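Local coordinates for Ras GTPase-activating-like protein IQGAP2 (PDB 5CJP) that probably binds GTP-loaded Rho-family GTPases as a scaffold through a helical domain related to Ras GTPase-activating proteins, without itself stimulating GTP hydrolysis, at residues E[132-137]-E[158-163]; E[202-207]-E[314-319]. All coordinates share one frame; numbering follows the deposited sequence.

Contact 1 (E[132-137]-E[158-163]); sequences NPVEVY and VTTEQA
The methyl CG1 of V158 sits over one face of the Y137 ring, 3.7 Å from the ring centroid and 22° off the ring normal, in a CH-pi contact displaced toward the CD2-CE2 side. Both torsions prepare this meeting: Y137 has CG anti to its backbone N (chi1 167°), and V158 carries CG1 between its own N and carbonyl carbon. No hydrogen bond joins the two segments, so they are held by packing alone. A163 suits a close approach because its single methyl lets the short helix 160-163 come near helix 133-139: its CB lies 3.6 Å from Y137 CB and 4.1 Å from P133 CB. P133, a common residue in the first turn of a helix, where its missing N-H costs no bond, also turns CG toward T160 CG2, 4.1 Å away. Beside these groups V134 lays CG1 against the backbone running from V158 to T160, a compact branched side chain for a main-chain surface.

The outer side is looser and polar. N132, the N-cap of its helix, sends ND2 to E135 OE1 at 2.6 Å, with an N-H...O angle of 151°, meeting the anti side of the carboxylate. Amide and acid suit this partly exposed margin, as T159 suits the N-cap of the other helix and E161 the solvent beyond it. N132 and T159 also pack on polar side chains of a chain of another protein in the assembly.

On the buried side Y166 brings its ring obliquely to that of Y137, and the hydroxyl of Y137 makes a weak hydrogen bond to P155 O. Helix 167-193 continues the packing, with V169 touching Y137 and K172 touching V136.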
loop_
_atom_site.group_PDB
_atom_site.type_symbol
_atom_site.label_atom_id
_atom_site.label_comp_id
_atom_site.label_asym_id
_atom_site.label_seq_id
_atom_site.Cartn_x
_atom_site.Cartn_y
_atom_site.Cartn_z
ATOM N N ASN E 132 -19.090 -31.036 30.102
ATOM C CA ASN E 132 -18.182 -31.523 31.132
ATOM C C ASN E 132 -18.779 -31.453 32.530
ATOM O O ASN E 132 -18.828 -30.391 33.151
ATOM C CB ASN E 132 -16.869 -30.734 31.088
ATOM C CG ASN E 132 -15.803 -31.308 32.013
ATOM O OD1 ASN E 132 -16.019 -32.317 32.685
ATOM N ND2 ASN E 132 -14.645 -30.664 32.046
ATOM N N PRO E 133 -19.225 -32.606 33.049
ATOM C CA PRO E 133 -19.830 -32.741 34.375
ATOM C C PRO E 133 -19.082 -32.015 35.488
ATOM O O PRO E 133 -19.641 -31.115 36.109
ATOM C CB PRO E 133 -19.860 -34.250 34.579
ATOM C CG PRO E 133 -20.132 -34.744 33.198
ATOM C CD PRO E 133 -19.168 -33.910 32.368
ATOM N N VAL E 134 -17.828 -32.399 35.742
ATOM C CA VAL E 134 -17.053 -31.754 36.807
ATOM C C VAL E 134 -17.004 -30.243 36.654
ATOM O O VAL E 134 -16.992 -29.510 37.650
ATOM C CB VAL E 134 -15.585 -32.275 36.892
ATOM C CG1 VAL E 134 -15.562 -33.709 37.387
ATOM C CG2 VAL E 134 -14.908 -32.178 35.539
ATOM N N GLU E 135 -16.969 -29.773 35.411
ATOM C CA GLU E 135 -16.943 -28.341 35.152
ATOM C C GLU E 135 -18.307 -27.745 35.447
ATOM O O GLU E 135 -18.411 -26.623 35.937
ATOM C CB GLU E 135 -16.553 -28.053 33.701
ATOM C CG GLU E 135 -15.059 -27.850 33.502
ATOM C CD GLU E 135 -14.698 -27.388 32.100
ATOM O OE1 GLU E 135 -14.784 -28.206 31.159
ATOM O OE2 GLU E 135 -14.329 -26.202 31.940
ATOM N N VAL E 136 -19.357 -28.499 35.147
ATOM C CA VAL E 136 -20.705 -28.019 35.412
ATOM C C VAL E 136 -20.911 -28.056 36.915
ATOM O O VAL E 136 -21.356 -27.080 37.514
ATOM C CB VAL E 136 -21.785 -28.909 34.743
ATOM C CG1 VAL E 136 -23.166 -28.271 34.923
ATOM C CG2 VAL E 136 -21.463 -29.100 33.270
ATOM N N TYR E 137 -20.577 -29.192 37.516
ATOM C CA TYR E 137 -20.726 -29.369 38.952
ATOM C C TYR E 137 -20.076 -28.214 39.677
ATOM O O TYR E 137 -20.702 -27.538 40.492
ATOM C CB TYR E 137 -20.069 -30.669 39.412
ATOM C CG TYR E 137 -19.931 -30.744 40.917
ATOM C CD1 TYR E 137 -21.016 -31.082 41.721
ATOM C CD2 TYR E 137 -18.728 -30.410 41.537
ATOM C CE1 TYR E 137 -20.911 -31.081 43.108
ATOM C CE2 TYR E 137 -18.612 -30.405 42.921
ATOM C CZ TYR E 137 -19.706 -30.739 43.702
ATOM O OH TYR E 137 -19.591 -30.722 45.076
ATOM N N VAL E 158 -14.944 -32.224 42.468
ATOM C CA VAL E 158 -15.287 -33.640 42.541
ATOM C C VAL E 158 -14.957 -34.356 41.223
ATOM O O VAL E 158 -14.305 -33.780 40.347
ATOM C CB VAL E 158 -16.797 -33.813 42.862
ATOM C CG1 VAL E 158 -17.637 -33.686 41.588
ATOM C CG2 VAL E 158 -17.034 -35.140 43.557
ATOM N N THR E 159 -15.396 -35.611 41.092
ATOM C CA THR E 159 -15.144 -36.391 39.877
ATOM C C THR E 159 -16.393 -36.443 39.004
ATOM O O THR E 159 -17.479 -36.054 39.434
ATOM C CB THR E 159 -14.715 -37.860 40.181
ATOM O OG1 THR E 159 -15.860 -38.646 40.520
ATOM C CG2 THR E 159 -13.724 -37.906 41.332
ATOM N N THR E 160 -16.225 -36.925 37.775
ATOM C CA THR E 160 -17.333 -37.029 36.833
ATOM C C THR E 160 -18.480 -37.832 37.421
ATOM O O THR E 160 -19.557 -37.295 37.671
ATOM C CB THR E 160 -16.897 -37.712 35.516
ATOM O OG1 THR E 160 -15.955 -36.880 34.826
ATOM C CG2 THR E 160 -18.105 -37.958 34.624
ATOM N N GLU E 161 -18.241 -39.121 37.637
ATOM C CA GLU E 161 -19.254 -40.014 38.182
ATOM C C GLU E 161 -20.065 -39.398 39.318
ATOM O O GLU E 161 -21.300 -39.429 39.304
ATOM C CB GLU E 161 -18.602 -41.316 38.656
ATOM C CG GLU E 161 -17.364 -41.121 39.521
ATOM C CD GLU E 161 -16.830 -42.427 40.091
ATOM O OE1 GLU E 161 -15.768 -42.400 40.751
ATOM O OE2 GLU E 161 -17.468 -43.481 39.887
ATOM N N GLN E 162 -19.376 -38.828 40.299
ATOM C CA GLN E 162 -20.075 -38.240 41.427
ATOM C C GLN E 162 -20.605 -36.836 41.195
ATOM O O GLN E 162 -21.377 -36.318 42.001
ATOM C CB GLN E 162 -19.203 -38.290 42.689
ATOM C CG GLN E 162 -17.713 -38.111 42.481
ATOM C CD GLN E 162 -16.912 -38.659 43.653
ATOM O OE1 GLN E 162 -16.958 -39.858 43.943
ATOM N NE2 GLN E 162 -16.183 -37.786 44.336
ATOM N N ALA E 163 -20.205 -36.215 40.096
ATOM C CA ALA E 163 -20.713 -34.883 39.799
ATOM C C ALA E 163 -22.156 -35.084 39.344
ATOM O O ALA E 163 -22.997 -34.198 39.483
ATOM C CB ALA E 163 -19.893 -34.234 38.698
#

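Contact 2 (E[202-207]-E[314-319])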
loop_
_atom_site.group_PDB
_atom_site.type_symbol
_atom_site.label_atom_id
_atom_site.label_comp_id
_atom_site.label_asym_id
_atom_site.label_seq_id
_atom_site.Cartn_x
_atom_site.Cartn_y
_atom_site.Cartn_z
ATOM N N LEU E 202 -11.368 -27.400 -4.784
ATOM C CA LEU E 202 -11.333 -28.180 -3.562
ATOM C C LEU E 202 -11.994 -29.550 -3.786
ATOM O O LEU E 202 -11.497 -30.584 -3.314
ATOM C CB LEU E 202 -12.068 -27.436 -2.447
ATOM C CG LEU E 202 -12.166 -28.179 -1.121
ATOM C CD1 LEU E 202 -10.804 -28.705 -0.764
ATOM C CD2 LEU E 202 -12.716 -27.260 -0.021
ATOM N N ARG E 203 -13.124 -29.557 -4.487
ATOM C CA ARG E 203 -13.838 -30.802 -4.746
ATOM C C ARG E 203 -12.983 -31.686 -5.624
ATOM O O ARG E 203 -12.964 -32.911 -5.469
ATOM C CB ARG E 203 -15.186 -30.549 -5.451
ATOM C CG ARG E 203 -16.293 -30.021 -4.553
ATOM C CD ARG E 203 -17.630 -29.922 -5.280
ATOM N NE ARG E 203 -18.280 -31.214 -5.515
ATOM C CZ ARG E 203 -19.483 -31.355 -6.073
ATOM N NH1 ARG E 203 -20.166 -30.288 -6.450
ATOM N NH2 ARG E 203 -20.019 -32.557 -6.250
ATOM N N TYR E 204 -12.268 -31.060 -6.548
ATOM C CA TYR E 204 -11.434 -31.818 -7.463
ATOM C C TYR E 204 -10.268 -32.503 -6.757
ATOM O O TYR E 204 -9.957 -33.652 -7.046
ATOM C CB TYR E 204 -10.924 -30.914 -8.578
ATOM C CG TYR E 204 -9.937 -31.600 -9.470
ATOM C CD1 TYR E 204 -10.294 -32.742 -10.189
ATOM C CD2 TYR E 204 -8.621 -31.154 -9.548
ATOM C CE1 TYR E 204 -9.354 -33.432 -10.964
ATOM C CE2 TYR E 204 -7.677 -31.830 -10.313
ATOM C CZ TYR E 204 -8.045 -32.971 -11.014
ATOM O OH TYR E 204 -7.091 -33.645 -11.741
ATOM N N ILE E 205 -9.626 -31.806 -5.831
ATOM C CA ILE E 205 -8.515 -32.413 -5.126
ATOM C C ILE E 205 -9.009 -33.549 -4.227
ATOM O O ILE E 205 -8.313 -34.547 -4.035
ATOM C CB ILE E 205 -7.743 -31.366 -4.311
ATOM C CG1 ILE E 205 -7.018 -30.410 -5.269
ATOM C CG2 ILE E 205 -6.742 -32.040 -3.398
ATOM C CD1 ILE E 205 -5.996 -31.057 -6.136
ATOM N N ALA E 206 -10.213 -33.407 -3.680
ATOM C CA ALA E 206 -10.785 -34.456 -2.849
ATOM C C ALA E 206 -10.935 -35.668 -3.759
ATOM O O ALA E 206 -10.659 -36.800 -3.363
ATOM C CB ALA E 206 -12.143 -34.036 -2.310
ATOM N N LYS E 207 -11.366 -35.425 -4.993
ATOM C CA LYS E 207 -11.514 -36.500 -5.967
ATOM C C LYS E 207 -10.158 -37.138 -6.246
ATOM O O LYS E 207 -10.005 -38.348 -6.149
ATOM C CB LYS E 207 -12.105 -35.960 -7.264
ATOM C CG LYS E 207 -12.117 -36.972 -8.389
ATOM C CD LYS E 207 -12.828 -36.391 -9.586
ATOM C CE LYS E 207 -12.539 -37.179 -10.829
ATOM N NZ LYS E 207 -13.283 -36.582 -11.944
ATOM N N VAL E 314 -17.111 -34.875 -9.662
ATOM C CA VAL E 314 -16.850 -33.696 -10.471
ATOM C C VAL E 314 -15.910 -34.005 -11.636
ATOM O O VAL E 314 -15.082 -34.919 -11.543
ATOM C CB VAL E 314 -16.289 -32.579 -9.540
ATOM C CG1 VAL E 314 -14.771 -32.661 -9.421
ATOM C CG2 VAL E 314 -16.746 -31.247 -10.008
ATOM N N PRO E 315 -16.047 -33.270 -12.764
ATOM C CA PRO E 315 -15.229 -33.431 -13.984
ATOM C C PRO E 315 -13.740 -33.147 -13.782
ATOM O O PRO E 315 -13.338 -32.617 -12.750
ATOM C CB PRO E 315 -15.836 -32.418 -14.952
ATOM C CG PRO E 315 -17.248 -32.305 -14.494
ATOM C CD PRO E 315 -17.123 -32.287 -12.998
ATOM N N GLU E 316 -12.926 -33.502 -14.771
ATOM C CA GLU E 316 -11.505 -33.210 -14.695
ATOM C C GLU E 316 -11.392 -31.746 -15.129
ATOM O O GLU E 316 -12.253 -31.232 -15.848
ATOM C CB GLU E 316 -10.707 -34.113 -15.639
ATOM C CG GLU E 316 -10.572 -35.584 -15.200
ATOM C CD GLU E 316 -9.732 -35.771 -13.933
ATOM O OE1 GLU E 316 -8.516 -35.458 -13.938
ATOM O OE2 GLU E 316 -10.294 -36.242 -12.919
ATOM N N PRO E 317 -10.343 -31.047 -14.680
ATOM C CA PRO E 317 -10.155 -29.640 -15.040
ATOM C C PRO E 317 -10.104 -29.345 -16.533
ATOM O O PRO E 317 -10.570 -28.287 -16.978
ATOM C CB PRO E 317 -8.873 -29.264 -14.296
ATOM C CG PRO E 317 -8.193 -30.588 -14.068
ATOM C CD PRO E 317 -9.322 -31.475 -13.717
ATOM N N GLU E 318 -9.546 -30.268 -17.312
ATOM C CA GLU E 318 -9.496 -30.084 -18.763
ATOM C C GLU E 318 -10.919 -29.908 -19.282
ATOM O O GLU E 318 -11.181 -29.078 -20.138
ATOM C CB GLU E 318 -8.855 -31.284 -19.454
ATOM C CG GLU E 318 -7.377 -31.476 -19.164
ATOM C CD GLU E 318 -7.114 -32.036 -17.787
ATOM O OE1 GLU E 318 -8.093 -32.415 -17.109
ATOM O OE2 GLU E 318 -5.925 -32.110 -17.388
ATOM N N GLU E 319 -11.852 -30.689 -18.754
ATOM C CA GLU E 319 -13.233 -30.569 -19.190
ATOM C C GLU E 319 -13.955 -29.442 -18.445
ATOM O O GLU E 319 -14.645 -28.632 -19.064
ATOM C CB GLU E 319 -13.980 -31.901 -18.990
ATOM C CG GLU E 319 -13.174 -33.147 -19.374
ATOM C CD GLU E 319 -12.370 -32.944 -20.641
ATOM O OE1 GLU E 319 -12.898 -32.310 -21.584
ATOM O OE2 GLU E 319 -11.213 -33.418 -20.697
#
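Y204 and P317 meet ring to ring, where helix 200-216 of the all-helical Ras-GAP-like fold receives the segment that follows helix 294-311. The two side chains cross at about a right angle, and P317 CD stands over one face of the tyrosine, 3.6 Å from the ring centroid, in a CH-pi contact. Proline suits the place twice: it opens helix 317-320, where no backbone N-H is needed, and its CD, next to nitrogen, offers polarised C-H bonds to the aromatic face.

E316 takes the ring's edge. Its carboxylate is turned 70° from the ring plane, with OE2 lying in that plane beside CE1, while Y204 OH donates to OE1 at 3.2 Å from above the carboxylate plane. A bend at chi2 (-67°) folds the acid back to this edge. K207 crosses the E316 side chain at about a right angle: with CG anti to the backbone N (chi1 172°) and the chain extended beyond, the lysine is long enough to bring NZ within 3.2 Å of E316 OE2, a salt bridge whose hydrogen bond is weak. The two oxygens thus serve different partners. An alanine in place of Y204 would probably leave P317 CD without its aromatic face and E316 OE1 without the hydroxyl, the carboxylate being free to turn with only the weak bond to K207 left of the two described.

V314 lies closer to the helix backbone, its CG1 4.0 Å from Y204 CA, as befits a short branched residue. R203 reaches the end of helix 294-311 instead, giving NE to A311 O and NH2 to E310 O, and Y200 OH bonds to P315 O. K207 NZ also donates to V314 O, though their modelled separation of 2.5 Å is doubtfully short.

From the N terminus the chain first runs through the helices up to 111-123, then reaches contact 1, where 132-137 meets 158-163 and closes a loop of 20 residues that includes helix 141-144. Helix 167-193 follows and leads into helix 200-216, where contact 2 opens. The chain then passes through helices 222-243, 261-278 and 294-311 before 314-319 returns, closing a far longer loop of 106 residues. The contacts are in series and neither nest nor cross. Their centres lie 48 Å apart, on opposite sides of the chain's centre: contact 1 joins two short helices, while contact 2 ties the chain beyond helix 294-311 to the helical body.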